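Local coordinates for protein phosphoserine phosphatase (Homo sapiens, PDB 6HYY) that catalyses the magnesium-dependent hydrolysis of phosphoserine to serine and phosphate, as a haloacid dehalogenase-like phosphatase, at residues A[13-18]-A[99-104]; A[18-23]-A[171-176]; A[38-43]-A[59-64]; A[65-70]-A[129-134]. All blocks are in the same frame, centred on the assembly; numbering follows the deposited sequence.

Contact 1 (A[13-18]-A[99-104]); sequences VCFDVD and VQVFLI. With MG (magnesium ion), chain D; SER (serine), chain E.
With CG1 of I104 turned anti to its own carbonyl carbon (chi1 -52°) and the chain straight beyond, CD1 is laid against C14, 3.7 Å from its CB. Beyond the other face of the sheet, F15 presents its ring edge to V101, whose CG1, anti to the backbone N (chi1 178°), lies 3.8 Å from CE2. C14 SG approaches the F102 ring obliquely, 5.1 Å from its centroid. The backbones run parallel in one-to-one register: F15 N donates to F102 O at 2.9 Å, nearly straight (174°), and the other strand returns the bond from I104 N to F15 O. These are two central strands of the Rossmann-like sheet of haloacid dehalogenase-like hydrolases, and the DxDx(T/V) motif begins at the end of the first, at D16. There the D16 carboxylate divides its work: OD2 binds the magnesium at 2.2 Å, while OD1 accepts a 2.5 Å hydrogen bond from OG of the bound serine and also pairs with K154. D18 N donates to that same OG, and D18 OD2 takes the ligand amino N at 2.5 Å. An alanine at D18 removes this carboxylate, which would probably leave the serine amino group without that partner and freer to turn.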
loop_
_atom_site.group_PDB
_atom_site.type_symbol
_atom_site.label_atom_id
_atom_site.label_comp_id
_atom_site.label_asym_id
_atom_site.label_seq_id
_atom_site.Cartn_x
_atom_site.Cartn_y
_atom_site.Cartn_z
ATOM N N VAL A 13 8.049 9.266 -4.274
ATOM C CA VAL A 13 6.767 9.209 -3.584
ATOM C C VAL A 13 6.428 7.747 -3.368
ATOM O O VAL A 13 6.452 6.956 -4.315
ATOM C CB VAL A 13 5.658 9.906 -4.388
ATOM C CG1 VAL A 13 4.287 9.641 -3.728
ATOM C CG2 VAL A 13 5.918 11.389 -4.518
ATOM N N CYS A 14 6.143 7.384 -2.126
ATOM C CA CYS A 14 5.744 6.026 -1.779
ATOM C C CYS A 14 4.263 6.039 -1.450
ATOM O O CYS A 14 3.822 6.850 -0.633
ATOM C CB CYS A 14 6.510 5.476 -0.579
ATOM S SG CYS A 14 8.298 5.459 -0.819
ATOM N N PHE A 15 3.506 5.164 -2.099
ATOM C CA PHE A 15 2.080 5.037 -1.856
ATOM C C PHE A 15 1.798 3.758 -1.089
ATOM O O PHE A 15 2.260 2.680 -1.482
ATOM C CB PHE A 15 1.299 4.963 -3.161
ATOM C CG PHE A 15 1.217 6.241 -3.932
ATOM C CD1 PHE A 15 0.199 7.161 -3.699
ATOM C CD2 PHE A 15 2.147 6.514 -4.927
ATOM C CE1 PHE A 15 0.113 8.331 -4.425
ATOM C CE2 PHE A 15 2.057 7.684 -5.684
ATOM C CZ PHE A 15 1.053 8.609 -5.418
ATOM N N ASP A 16 1.014 3.882 -0.022
ATOM C CA ASP A 16 0.281 2.756 0.532
ATOM C C ASP A 16 -0.667 2.195 -0.528
ATOM O O ASP A 16 -1.226 2.948 -1.327
ATOM C CB ASP A 16 -0.489 3.268 1.758
ATOM C CG ASP A 16 -1.485 2.263 2.313
ATOM O OD1 ASP A 16 -1.086 1.134 2.609
ATOM O OD2 ASP A 16 -2.651 2.646 2.474
ATOM N N VAL A 17 -0.859 0.873 -0.531
ATOM C CA VAL A 17 -1.777 0.276 -1.506
ATOM C C VAL A 17 -3.217 0.186 -0.987
ATOM O O VAL A 17 -4.121 0.841 -1.538
ATOM C CB VAL A 17 -1.256 -1.097 -1.964
ATOM C CG1 VAL A 17 -2.254 -1.740 -2.926
ATOM C CG2 VAL A 17 0.116 -0.947 -2.622
ATOM N N ASP A 18 -3.460 -0.609 0.067
ATOM C CA ASP A 18 -4.845 -0.876 0.481
ATOM C C ASP A 18 -5.536 0.399 0.961
ATOM O O ASP A 18 -5.059 1.081 1.874
ATOM C CB ASP A 18 -4.948 -1.918 1.609
ATOM C CG ASP A 18 -4.488 -3.324 1.209
ATOM O OD1 ASP A 18 -4.454 -3.667 0.012
ATOM O OD2 ASP A 18 -4.158 -4.111 2.130
ATOM N N VAL A 99 9.825 11.646 -11.038
ATOM C CA VAL A 99 9.733 11.262 -9.633
ATOM C C VAL A 99 9.653 9.744 -9.552
ATOM O O VAL A 99 8.902 9.113 -10.310
ATOM C CB VAL A 99 8.499 11.919 -8.993
ATOM C CG1 VAL A 99 8.326 11.439 -7.544
ATOM C CG2 VAL A 99 8.604 13.425 -9.035
ATOM N N GLN A 100 10.467 9.136 -8.676
ATOM C CA GLN A 100 10.454 7.684 -8.502
ATOM C C GLN A 100 9.260 7.288 -7.642
ATOM O O GLN A 100 9.089 7.815 -6.539
ATOM C CB GLN A 100 11.767 7.220 -7.870
ATOM C CG GLN A 100 12.978 7.600 -8.757
ATOM C CD GLN A 100 12.876 7.021 -10.155
ATOM O OE1 GLN A 100 13.018 5.817 -10.336
ATOM N NE2 GLN A 100 12.600 7.874 -11.154
ATOM N N VAL A 101 8.400 6.409 -8.157
ATOM C CA VAL A 101 7.157 6.054 -7.478
ATOM C C VAL A 101 7.234 4.613 -6.997
ATOM O O VAL A 101 7.607 3.711 -7.758
ATOM C CB VAL A 101 5.957 6.277 -8.408
ATOM C CG1 VAL A 101 4.647 5.862 -7.705
ATOM C CG2 VAL A 101 5.897 7.749 -8.848
ATOM N N PHE A 102 6.849 4.388 -5.735
ATOM C CA PHE A 102 6.943 3.079 -5.107
ATOM C C PHE A 102 5.591 2.722 -4.525
ATOM O O PHE A 102 4.815 3.605 -4.171
ATOM C CB PHE A 102 8.001 3.033 -3.973
ATOM C CG PHE A 102 9.393 3.341 -4.446
ATOM C CD1 PHE A 102 9.825 4.648 -4.536
ATOM C CD2 PHE A 102 10.256 2.320 -4.798
ATOM C CE1 PHE A 102 11.117 4.943 -4.999
ATOM C CE2 PHE A 102 11.539 2.601 -5.291
ATOM C CZ PHE A 102 11.967 3.914 -5.366
ATOM N N LEU A 103 5.328 1.419 -4.437
ATOM C CA LEU A 103 4.162 0.896 -3.749
ATOM C C LEU A 103 4.630 0.098 -2.544
ATOM O O LEU A 103 5.522 -0.750 -2.668
ATOM C CB LEU A 103 3.327 0.010 -4.678
ATOM C CG LEU A 103 2.761 0.630 -5.958
ATOM C CD1 LEU A 103 1.834 -0.390 -6.649
ATOM C CD2 LEU A 103 2.011 1.917 -5.654
ATOM N N ILE A 104 4.035 0.363 -1.382
ATOM C CA ILE A 104 4.385 -0.344 -0.153
ATOM C C ILE A 104 3.110 -0.924 0.437
ATOM O O ILE A 104 2.103 -0.218 0.571
ATOM C CB ILE A 104 5.086 0.567 0.880
ATOM C CG1 ILE A 104 6.266 1.290 0.236
ATOM C CG2 ILE A 104 5.549 -0.274 2.075
ATOM C CD1 ILE A 104 6.938 2.293 1.164
HETATM MG MG MG D . -3.936 1.503 3.827
HETATM N N SER E . -2.380 -3.852 3.929
HETATM C CA SER E . -1.358 -2.900 3.510
HETATM C C SER E . -0.663 -2.310 4.730
HETATM O O SER E . -0.572 -1.091 4.828
HETATM C CB SER E . -1.958 -1.776 2.694
HETATM O OG SER E . -1.082 -1.251 1.725
HETATM O OXT SER E . -0.212 -3.003 5.648
HETATM O O HOH W 1 -3.489 -0.341 4.567
HETATM O O HOH W 2 -2.732 1.901 5.661
HETATM O O HOH W 3 -5.846 0.968 4.878
#

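Contact 2 (A[18-23]-A[171-176]); sequences DSTVIR and IMIGDG. With MG (magnesium ion), chain D; SER (serine), chain E.
The magnesium site of the haloacid dehalogenase fold joins the DxDx(T/V) segment to the loop after strand 170-174, where D18 and D175 meet on the metal. D18 gives its main-chain O at 2.3 Å and D175 its OD1, also at 2.3 Å; the two oxygens occupy adjacent corners of an octahedron, close to a right angle at the ion. Water 2 stands opposite D18 O, water 1 roughly opposite D175 OD1, and D16 with water 3 takes the remaining pair. The CG of D175 sits between its backbone N and carbonyl carbon (chi1 67°), which swings the carboxylate toward the metal. Its second oxygen, OD2, accepts a 2.7 Å hydrogen bond from water 3 and forms a salt bridge with R198, so both oxygens are engaged and the group's rotation is restrained. CB of S19 lies 3.5 Å from OD2, and T20 brings OG1 within 3.2 Å of OD1 while hydrogen-bonding D16; its CG2 rests 4.0 Å from I173 O. D18 OD1 holds G26 N, and a valine at D18, though it keeps the carbonyl ligand, would probably leave that N-H without its acceptor. The pairing of a main-chain oxygen with the aspartate of a GDxxxD sequence is characteristic of the family's metal site.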
loop_
_atom_site.group_PDB
_atom_site.type_symbol
_atom_site.label_atom_id
_atom_site.label_comp_id
_atom_site.label_asym_id
_atom_site.label_seq_id
_atom_site.Cartn_x
_atom_site.Cartn_y
_atom_site.Cartn_z
ATOM N N ASP A 18 -3.460 -0.609 0.067
ATOM C CA ASP A 18 -4.845 -0.876 0.481
ATOM C C ASP A 18 -5.536 0.399 0.961
ATOM O O ASP A 18 -5.059 1.081 1.874
ATOM C CB ASP A 18 -4.948 -1.918 1.609
ATOM C CG ASP A 18 -4.488 -3.324 1.209
ATOM O OD1 ASP A 18 -4.454 -3.667 0.012
ATOM O OD2 ASP A 18 -4.158 -4.111 2.130
ATOM N N SER A 19 -6.695 0.689 0.369
ATOM C CA SER A 19 -7.537 1.850 0.627
ATOM C C SER A 19 -6.898 3.165 0.209
ATOM O O SER A 19 -7.487 4.223 0.427
ATOM C CB SER A 19 -7.978 1.928 2.092
ATOM O OG SER A 19 -8.670 0.739 2.430
ATOM N N THR A 20 -5.729 3.130 -0.442
ATOM C CA THR A 20 -5.124 4.338 -0.993
ATOM C C THR A 20 -5.026 4.223 -2.510
ATOM O O THR A 20 -5.821 4.847 -3.209
ATOM C CB THR A 20 -3.763 4.602 -0.350
ATOM O OG1 THR A 20 -3.982 4.854 1.046
ATOM C CG2 THR A 20 -3.129 5.821 -0.946
ATOM N N VAL A 21 -4.118 3.408 -3.034
ATOM C CA VAL A 21 -4.025 3.215 -4.485
ATOM C C VAL A 21 -5.202 2.393 -4.999
ATOM O O VAL A 21 -5.684 2.610 -6.121
ATOM C CB VAL A 21 -2.684 2.544 -4.831
ATOM C CG1 VAL A 21 -2.651 2.109 -6.303
ATOM C CG2 VAL A 21 -1.554 3.507 -4.564
ATOM N N ILE A 22 -5.660 1.426 -4.211
ATOM C CA ILE A 22 -6.860 0.663 -4.555
ATOM C C ILE A 22 -7.953 0.950 -3.531
ATOM O O ILE A 22 -7.700 1.402 -2.422
ATOM C CB ILE A 22 -6.591 -0.851 -4.657
ATOM C CG1 ILE A 22 -6.126 -1.409 -3.302
ATOM C CG2 ILE A 22 -5.598 -1.148 -5.802
ATOM C CD1 ILE A 22 -5.864 -2.921 -3.301
ATOM N N ARG A 23 -9.200 0.658 -3.917
ATOM C CA ARG A 23 -10.330 0.995 -3.055
ATOM C C ARG A 23 -10.471 0.025 -1.890
ATOM O O ARG A 23 -10.949 0.418 -0.819
ATOM C CB ARG A 23 -11.619 1.030 -3.887
ATOM C CG ARG A 23 -11.444 1.784 -5.197
ATOM C CD ARG A 23 -12.703 2.546 -5.588
ATOM N NE ARG A 23 -12.732 3.856 -4.943
ATOM C CZ ARG A 23 -13.562 4.845 -5.265
ATOM N NH1 ARG A 23 -14.449 4.691 -6.245
ATOM N NH2 ARG A 23 -13.498 5.996 -4.603
ATOM N N ILE A 171 8.236 11.377 0.019
ATOM C CA ILE A 171 6.922 11.627 0.604
ATOM C C ILE A 171 6.192 10.298 0.706
ATOM O O ILE A 171 6.191 9.513 -0.252
ATOM C CB ILE A 171 6.110 12.623 -0.239
ATOM C CG1 ILE A 171 6.852 13.972 -0.317
ATOM C CG2 ILE A 171 4.693 12.794 0.332
ATOM C CD1 ILE A 171 6.074 15.063 -1.014
ATOM N N MET A 172 5.595 10.038 1.867
ATOM C CA MET A 172 4.710 8.887 2.060
ATOM C C MET A 172 3.256 9.341 1.936
ATOM O O MET A 172 2.894 10.374 2.498
ATOM C CB MET A 172 4.927 8.270 3.440
ATOM C CG MET A 172 3.982 7.127 3.758
ATOM S SD MET A 172 4.547 5.593 2.992
ATOM C CE MET A 172 3.016 4.671 2.768
ATOM N N ILE A 173 2.447 8.593 1.178
ATOM C CA ILE A 173 1.025 8.901 0.982
ATOM C C ILE A 173 0.208 7.687 1.364
ATOM O O ILE A 173 0.422 6.602 0.819
ATOM C CB ILE A 173 0.729 9.310 -0.469
ATOM C CG1 ILE A 173 1.557 10.549 -0.841
ATOM C CG2 ILE A 173 -0.799 9.549 -0.645
ATOM C CD1 ILE A 173 1.252 11.156 -2.214
ATOM N N GLY A 174 -0.729 7.869 2.295
ATOM C CA GLY A 174 -1.547 6.735 2.706
ATOM C C GLY A 174 -2.682 7.169 3.607
ATOM O O GLY A 174 -2.774 8.329 4.024
ATOM N N ASP A 175 -3.568 6.214 3.876
ATOM C CA ASP A 175 -4.800 6.505 4.595
ATOM C C ASP A 175 -4.725 6.256 6.090
ATOM O O ASP A 175 -5.575 6.776 6.823
ATOM C CB ASP A 175 -5.951 5.662 4.028
ATOM C CG ASP A 175 -5.770 4.180 4.294
ATOM O OD1 ASP A 175 -4.750 3.625 3.859
ATOM O OD2 ASP A 175 -6.647 3.554 4.944
ATOM N N GLY A 176 -3.737 5.497 6.571
ATOM C CA GLY A 176 -3.785 4.932 7.901
ATOM C C GLY A 176 -2.683 5.437 8.820
ATOM O O GLY A 176 -1.729 6.092 8.395
HETATM MG MG MG D . -3.936 1.503 3.827
HETATM N N SER E . -2.380 -3.852 3.929
HETATM C CA SER E . -1.358 -2.900 3.510
HETATM C C SER E . -0.663 -2.310 4.730
HETATM O O SER E . -0.572 -1.091 4.828
HETATM C CB SER E . -1.958 -1.776 2.694
HETATM O OG SER E . -1.082 -1.251 1.725
HETATM O OXT SER E . -0.212 -3.003 5.648
HETATM O O HOH W 3 -5.846 0.968 4.878
HETATM O O HOH W 1 -3.489 -0.341 4.567
HETATM O O HOH W 2 -2.732 1.901 5.661
#

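Contact 3 (A[38-43]-A[59-64]); sequences DAVSEM and TERLAL
M43 and R61 face each other across two antiparallel helices, 37-46 and 54-65, which belong to the helical insertion after the first strand, consistent with the C1 cap of this phosphatase family. The local axes run at 172° and approach to 9.8 Å, a spacing bridged by side chains. Apolar contacts come first. L64 extends one methyl, CD1, between the helices, 3.6 Å from M43 SD and 3.9 Å from A39 CB, so that this leucine branch is held between two residues one helical turn apart. V40 adds a looser touch on L64 through CG2. A second group uses the aliphatic part of a charged residue: CB of M43 lies 3.6 Å from CG of R61, the two chains sliding past each other in opposite directions, while V40 CG1 meets R61 CD at 4.1 Å with the side chains crossing at about a right angle. The polar end of R61 is tied elsewhere, NE to A57 O within its own helix and NH1 to T44 OG1 on the facing one, which restrains the rotation of the guanidinium group; the side chain comes within about 6 Å of the bound serine, nearest atoms. The thioether finishes the contact: M43 bends at its sulfur (chi3 102°), and the terminal CE turns across E60 to reach its CB at 3.6 Å.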
loop_
_atom_site.group_PDB
_atom_site.type_symbol
_atom_site.label_atom_id
_atom_site.label_comp_id
_atom_site.label_asym_id
_atom_site.label_seq_id
_atom_site.Cartn_x
_atom_site.Cartn_y
_atom_site.Cartn_z
ATOM N N ASP A 38 -15.885 -12.371 6.448
ATOM C CA ASP A 38 -16.314 -11.725 7.687
ATOM C C ASP A 38 -15.223 -11.785 8.745
ATOM O O ASP A 38 -14.835 -10.755 9.317
ATOM C CB ASP A 38 -17.594 -12.378 8.210
ATOM C CG ASP A 38 -18.812 -12.059 7.359
ATOM O OD1 ASP A 38 -18.849 -10.977 6.737
ATOM O OD2 ASP A 38 -19.732 -12.901 7.299
ATOM N N ALA A 39 -14.710 -12.987 9.018
ATOM C CA ALA A 39 -13.696 -13.150 10.054
ATOM C C ALA A 39 -12.444 -12.341 9.739
ATOM O O ALA A 39 -11.893 -11.669 10.619
ATOM C CB ALA A 39 -13.354 -14.632 10.217
ATOM N N VAL A 40 -11.990 -12.375 8.487
ATOM C CA VAL A 40 -10.726 -11.725 8.151
ATOM C C VAL A 40 -10.882 -10.207 8.137
ATOM O O VAL A 40 -10.011 -9.481 8.631
ATOM C CB VAL A 40 -10.193 -12.261 6.810
ATOM C CG1 VAL A 40 -9.133 -11.322 6.235
ATOM C CG2 VAL A 40 -9.634 -13.667 6.994
ATOM N N SER A 41 -11.988 -9.702 7.578
ATOM C CA SER A 41 -12.221 -8.260 7.574
ATOM C C SER A 41 -12.219 -7.699 8.991
ATOM O O SER A 41 -11.692 -6.605 9.234
ATOM C CB SER A 41 -13.543 -7.937 6.873
ATOM O OG SER A 41 -13.412 -8.024 5.463
ATOM N N GLU A 42 -12.789 -8.442 9.942
ATOM C CA GLU A 42 -12.757 -8.009 11.334
ATOM C C GLU A 42 -11.335 -8.004 11.882
ATOM O O GLU A 42 -10.926 -7.047 12.551
ATOM C CB GLU A 42 -13.658 -8.904 12.183
ATOM C CG GLU A 42 -13.906 -8.367 13.584
ATOM C CD GLU A 42 -14.254 -6.885 13.588
ATOM O OE1 GLU A 42 -13.644 -6.128 14.376
ATOM O OE2 GLU A 42 -15.134 -6.473 12.799
ATOM N N MET A 43 -10.561 -9.057 11.604
ATOM C CA MET A 43 -9.178 -9.090 12.071
ATOM C C MET A 43 -8.356 -7.968 11.457
ATOM O O MET A 43 -7.439 -7.444 12.097
ATOM C CB MET A 43 -8.544 -10.443 11.746
ATOM C CG MET A 43 -9.256 -11.635 12.354
ATOM S SD MET A 43 -8.722 -13.193 11.615
ATOM C CE MET A 43 -7.618 -13.813 12.863
ATOM N N THR A 59 -0.334 -13.797 10.187
ATOM C CA THR A 59 -0.349 -15.255 10.281
ATOM C C THR A 59 -1.751 -15.772 10.564
ATOM O O THR A 59 -2.220 -16.721 9.923
ATOM C CB THR A 59 0.617 -15.713 11.374
ATOM O OG1 THR A 59 1.934 -15.242 11.073
ATOM C CG2 THR A 59 0.638 -17.234 11.464
ATOM N N GLU A 60 -2.451 -15.135 11.509
ATOM C CA GLU A 60 -3.773 -15.614 11.905
ATOM C C GLU A 60 -4.797 -15.456 10.788
ATOM O O GLU A 60 -5.661 -16.322 10.613
ATOM C CB GLU A 60 -4.239 -14.881 13.159
ATOM C CG GLU A 60 -3.368 -15.124 14.367
ATOM C CD GLU A 60 -3.609 -14.098 15.453
ATOM O OE1 GLU A 60 -3.084 -14.274 16.573
ATOM O OE2 GLU A 60 -4.328 -13.113 15.180
ATOM N N ARG A 61 -4.738 -14.354 10.035
ATOM C CA ARG A 61 -5.683 -14.187 8.937
ATOM C C ARG A 61 -5.416 -15.204 7.838
ATOM O O ARG A 61 -6.347 -15.813 7.303
ATOM C CB ARG A 61 -5.608 -12.763 8.379
ATOM C CG ARG A 61 -6.331 -11.717 9.216
ATOM C CD ARG A 61 -6.072 -10.299 8.703
ATOM N NE ARG A 61 -4.721 -9.833 9.009
ATOM C CZ ARG A 61 -4.247 -8.641 8.648
ATOM N NH1 ARG A 61 -5.017 -7.802 7.967
ATOM N NH2 ARG A 61 -3.007 -8.286 8.957
ATOM N N LEU A 62 -4.139 -15.408 7.495
ATOM C CA LEU A 62 -3.806 -16.385 6.468
ATOM C C LEU A 62 -4.127 -17.805 6.922
ATOM O O LEU A 62 -4.482 -18.654 6.090
ATOM C CB LEU A 62 -2.334 -16.246 6.082
ATOM C CG LEU A 62 -2.051 -15.017 5.206
ATOM C CD1 LEU A 62 -0.553 -14.774 5.085
ATOM C CD2 LEU A 62 -2.683 -15.169 3.837
ATOM N N ALA A 63 -4.034 -18.075 8.226
ATOM C CA ALA A 63 -4.421 -19.389 8.730
ATOM C C ALA A 63 -5.900 -19.671 8.482
ATOM O O ALA A 63 -6.279 -20.825 8.246
ATOM C CB ALA A 63 -4.087 -19.501 10.219
ATOM N N LEU A 64 -6.749 -18.640 8.517
ATOM C CA LEU A 64 -8.152 -18.834 8.156
ATOM C C LEU A 64 -8.358 -18.896 6.647
ATOM O O LEU A 64 -9.252 -19.612 6.176
ATOM C CB LEU A 64 -9.016 -17.715 8.735
ATOM C CG LEU A 64 -9.036 -17.541 10.253
ATOM C CD1 LEU A 64 -9.950 -16.388 10.630
ATOM C CD2 LEU A 64 -9.467 -18.828 10.955
#

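Contact 4 (A[65-70]-A[129-134]); sequences IQPSRE and NRLKFY
The F133 ring carries R69 over one face: CB stands 4.0 Å from the ring centroid, 15° off the normal, a CH-pi contact displaced toward the rim, with CA over the same face. At the ring edge, and in its plane, lies P67 O, 3.5 Å from CE1. This carbonyl is buried with no hydrogen-bonding partner in the model, and the ring edge helps to bury it. R69 N comes close, 3.5 Å from CD1, which places the ring against the backbone where helix 69-78 begins; S68 is the N-cap there. Placing CG of F133 anti to its carbonyl carbon (chi1 -50°) sends the ring toward this turn. The R69 chain runs out extended from CG to NE, so CB supplies the touch while the guanidinium group leads away. Beside the ring, P67 CG meets L131 CD1 more loosely, at 4.3 Å. R69 is also tied by a backbone hydrogen bond to G137, in the turn between strands 126-133 and 139-142. P67 and L131 both rest on L62 of helix 54-65 and on Y139 of strand 139-142, fitting the connection between helices 54-65 and 69-78 against the hairpin at one sheet edge.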
loop_
_atom_site.group_PDB
_atom_site.type_symbol
_atom_site.label_atom_id
_atom_site.label_comp_id
_atom_site.label_asym_id
_atom_site.label_seq_id
_atom_site.Cartn_x
_atom_site.Cartn_y
_atom_site.Cartn_z
ATOM N N ILE A 65 -7.560 -18.155 5.877
ATOM C CA ILE A 65 -7.775 -18.079 4.437
ATOM C C ILE A 65 -7.218 -19.312 3.734
ATOM O O ILE A 65 -7.881 -19.897 2.871
ATOM C CB ILE A 65 -7.154 -16.784 3.878
ATOM C CG1 ILE A 65 -7.842 -15.556 4.483
ATOM C CG2 ILE A 65 -7.226 -16.758 2.367
ATOM C CD1 ILE A 65 -7.056 -14.254 4.297
ATOM N N GLN A 66 -5.986 -19.696 4.065
ATOM C CA GLN A 66 -5.280 -20.784 3.395
ATOM C C GLN A 66 -5.342 -20.647 1.873
ATOM O O GLN A 66 -5.811 -21.560 1.179
ATOM C CB GLN A 66 -5.828 -22.134 3.834
ATOM C CG GLN A 66 -5.848 -22.330 5.332
ATOM C CD GLN A 66 -4.759 -23.262 5.809
ATOM O OE1 GLN A 66 -4.536 -24.325 5.226
ATOM N NE2 GLN A 66 -4.079 -22.876 6.882
ATOM N N PRO A 67 -4.875 -19.532 1.318
ATOM C CA PRO A 67 -5.102 -19.269 -0.106
ATOM C C PRO A 67 -4.232 -20.156 -0.981
ATOM O O PRO A 67 -3.012 -20.225 -0.812
ATOM C CB PRO A 67 -4.720 -17.794 -0.255
ATOM C CG PRO A 67 -3.670 -17.600 0.787
ATOM C CD PRO A 67 -4.072 -18.468 1.952
ATOM N N SER A 68 -4.866 -20.823 -1.934
ATOM C CA SER A 68 -4.100 -21.582 -2.902
ATOM C C SER A 68 -3.607 -20.659 -4.010
ATOM O O SER A 68 -4.121 -19.555 -4.209
ATOM C CB SER A 68 -4.945 -22.720 -3.485
ATOM O OG SER A 68 -5.837 -22.237 -4.471
ATOM N N ARG A 69 -2.585 -21.116 -4.734
ATOM C CA ARG A 69 -2.081 -20.314 -5.840
ATOM C C ARG A 69 -3.172 -20.071 -6.877
ATOM O O ARG A 69 -3.291 -18.965 -7.417
ATOM C CB ARG A 69 -0.860 -20.974 -6.482
ATOM C CG ARG A 69 -0.215 -20.086 -7.535
ATOM C CD ARG A 69 1.059 -20.672 -8.122
ATOM N NE ARG A 69 1.659 -19.721 -9.056
ATOM C CZ ARG A 69 1.293 -19.587 -10.327
ATOM N NH1 ARG A 69 0.332 -20.353 -10.827
ATOM N NH2 ARG A 69 1.885 -18.684 -11.099
ATOM N N GLU A 70 -3.991 -21.092 -7.152
ATOM C CA GLU A 70 -5.102 -20.928 -8.087
ATOM C C GLU A 70 -6.116 -19.902 -7.592
ATOM O O GLU A 70 -6.685 -19.161 -8.395
ATOM C CB GLU A 70 -5.781 -22.280 -8.331
ATOM C CG GLU A 70 -7.088 -22.208 -9.105
ATOM C CD GLU A 70 -7.423 -23.512 -9.815
ATOM O OE1 GLU A 70 -6.746 -24.532 -9.554
ATOM O OE2 GLU A 70 -8.361 -23.512 -10.642
ATOM N N ASN A 129 4.363 -8.274 1.056
ATOM C CA ASN A 129 4.605 -9.612 1.569
ATOM C C ASN A 129 4.522 -10.638 0.440
ATOM O O ASN A 129 3.938 -10.394 -0.614
ATOM C CB ASN A 129 3.628 -9.912 2.695
ATOM C CG ASN A 129 3.988 -9.147 3.932
ATOM O OD1 ASN A 129 5.158 -9.140 4.324
ATOM N ND2 ASN A 129 3.032 -8.444 4.512
ATOM N N ARG A 130 5.176 -11.781 0.646
ATOM C CA ARG A 130 5.301 -12.806 -0.390
ATOM C C ARG A 130 4.670 -14.084 0.134
ATOM O O ARG A 130 5.168 -14.666 1.102
ATOM C CB ARG A 130 6.762 -13.053 -0.763
ATOM C CG ARG A 130 7.483 -11.864 -1.350
ATOM C CD ARG A 130 8.839 -12.306 -1.871
ATOM N NE ARG A 130 8.730 -12.902 -3.197
ATOM C CZ ARG A 130 9.756 -13.395 -3.883
ATOM N NH1 ARG A 130 10.978 -13.369 -3.359
ATOM N NH2 ARG A 130 9.559 -13.901 -5.096
ATOM N N LEU A 131 3.575 -14.509 -0.489
ATOM C CA LEU A 131 2.972 -15.788 -0.133
ATOM C C LEU A 131 3.831 -16.947 -0.639
ATOM O O LEU A 131 4.503 -16.849 -1.669
ATOM C CB LEU A 131 1.565 -15.897 -0.717
ATOM C CG LEU A 131 0.495 -14.966 -0.158
ATOM C CD1 LEU A 131 -0.746 -15.040 -1.042
ATOM C CD2 LEU A 131 0.164 -15.312 1.271
ATOM N N LYS A 132 3.789 -18.057 0.098
ATOM C CA LYS A 132 4.460 -19.294 -0.277
ATOM C C LYS A 132 3.420 -20.370 -0.575
ATOM O O LYS A 132 2.356 -20.415 0.048
ATOM C CB LYS A 132 5.407 -19.780 0.831
ATOM C CG LYS A 132 6.564 -18.825 1.155
ATOM C CD LYS A 132 7.498 -19.397 2.221
ATOM C CE LYS A 132 8.622 -18.425 2.566
ATOM N NZ LYS A 132 9.605 -19.001 3.530
ATOM N N PHE A 133 3.746 -21.229 -1.538
ATOM C CA PHE A 133 2.870 -22.302 -1.977
ATOM C C PHE A 133 3.668 -23.590 -2.128
ATOM O O PHE A 133 4.841 -23.577 -2.505
ATOM C CB PHE A 133 2.198 -21.958 -3.305
ATOM C CG PHE A 133 1.544 -20.610 -3.315
ATOM C CD1 PHE A 133 0.263 -20.443 -2.810
ATOM C CD2 PHE A 133 2.219 -19.504 -3.814
ATOM C CE1 PHE A 133 -0.347 -19.202 -2.813
ATOM C CE2 PHE A 133 1.618 -18.255 -3.821
ATOM C CZ PHE A 133 0.341 -18.103 -3.320
ATOM N N TYR A 134 3.014 -24.709 -1.841
ATOM C CA TYR A 134 3.636 -25.989 -2.128
ATOM C C TYR A 134 3.541 -26.292 -3.621
ATOM O O TYR A 134 2.924 -25.561 -4.399
ATOM C CB TYR A 134 3.000 -27.082 -1.271
ATOM C CG TYR A 134 3.304 -26.913 0.198
ATOM C CD1 TYR A 134 4.615 -26.953 0.657
ATOM C CD2 TYR A 134 2.289 -26.704 1.125
ATOM C CE1 TYR A 134 4.914 -26.801 1.990
ATOM C CE2 TYR A 134 2.577 -26.553 2.475
ATOM C CZ TYR A 134 3.899 -26.599 2.899
ATOM O OH TYR A 134 4.225 -26.450 4.227
#

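Contacts 1 and 2 hold the magnesium site and part of the serine pocket: their centres are 8 Å apart, they share D18, helix 17-21 and the magnesium, and strand 12-16 lies between 100-105 and 170-174 in the sheet. Contacts 3 and 4 lie to one side of the chain's centre, 14 Å from each other and 21 to 25 Å, centre to centre, from the first two; they touch through V40 with I65 and L62 with L131 and P67. Along the chain, contact 3 is nested inside the loops closed by contacts 1 and 2, contact 4 follows it, and contact 4 crosses contact 1. The helical insertion packs on the outer strands of the sheet that carries the metal site, and probably helps enclose the substrate.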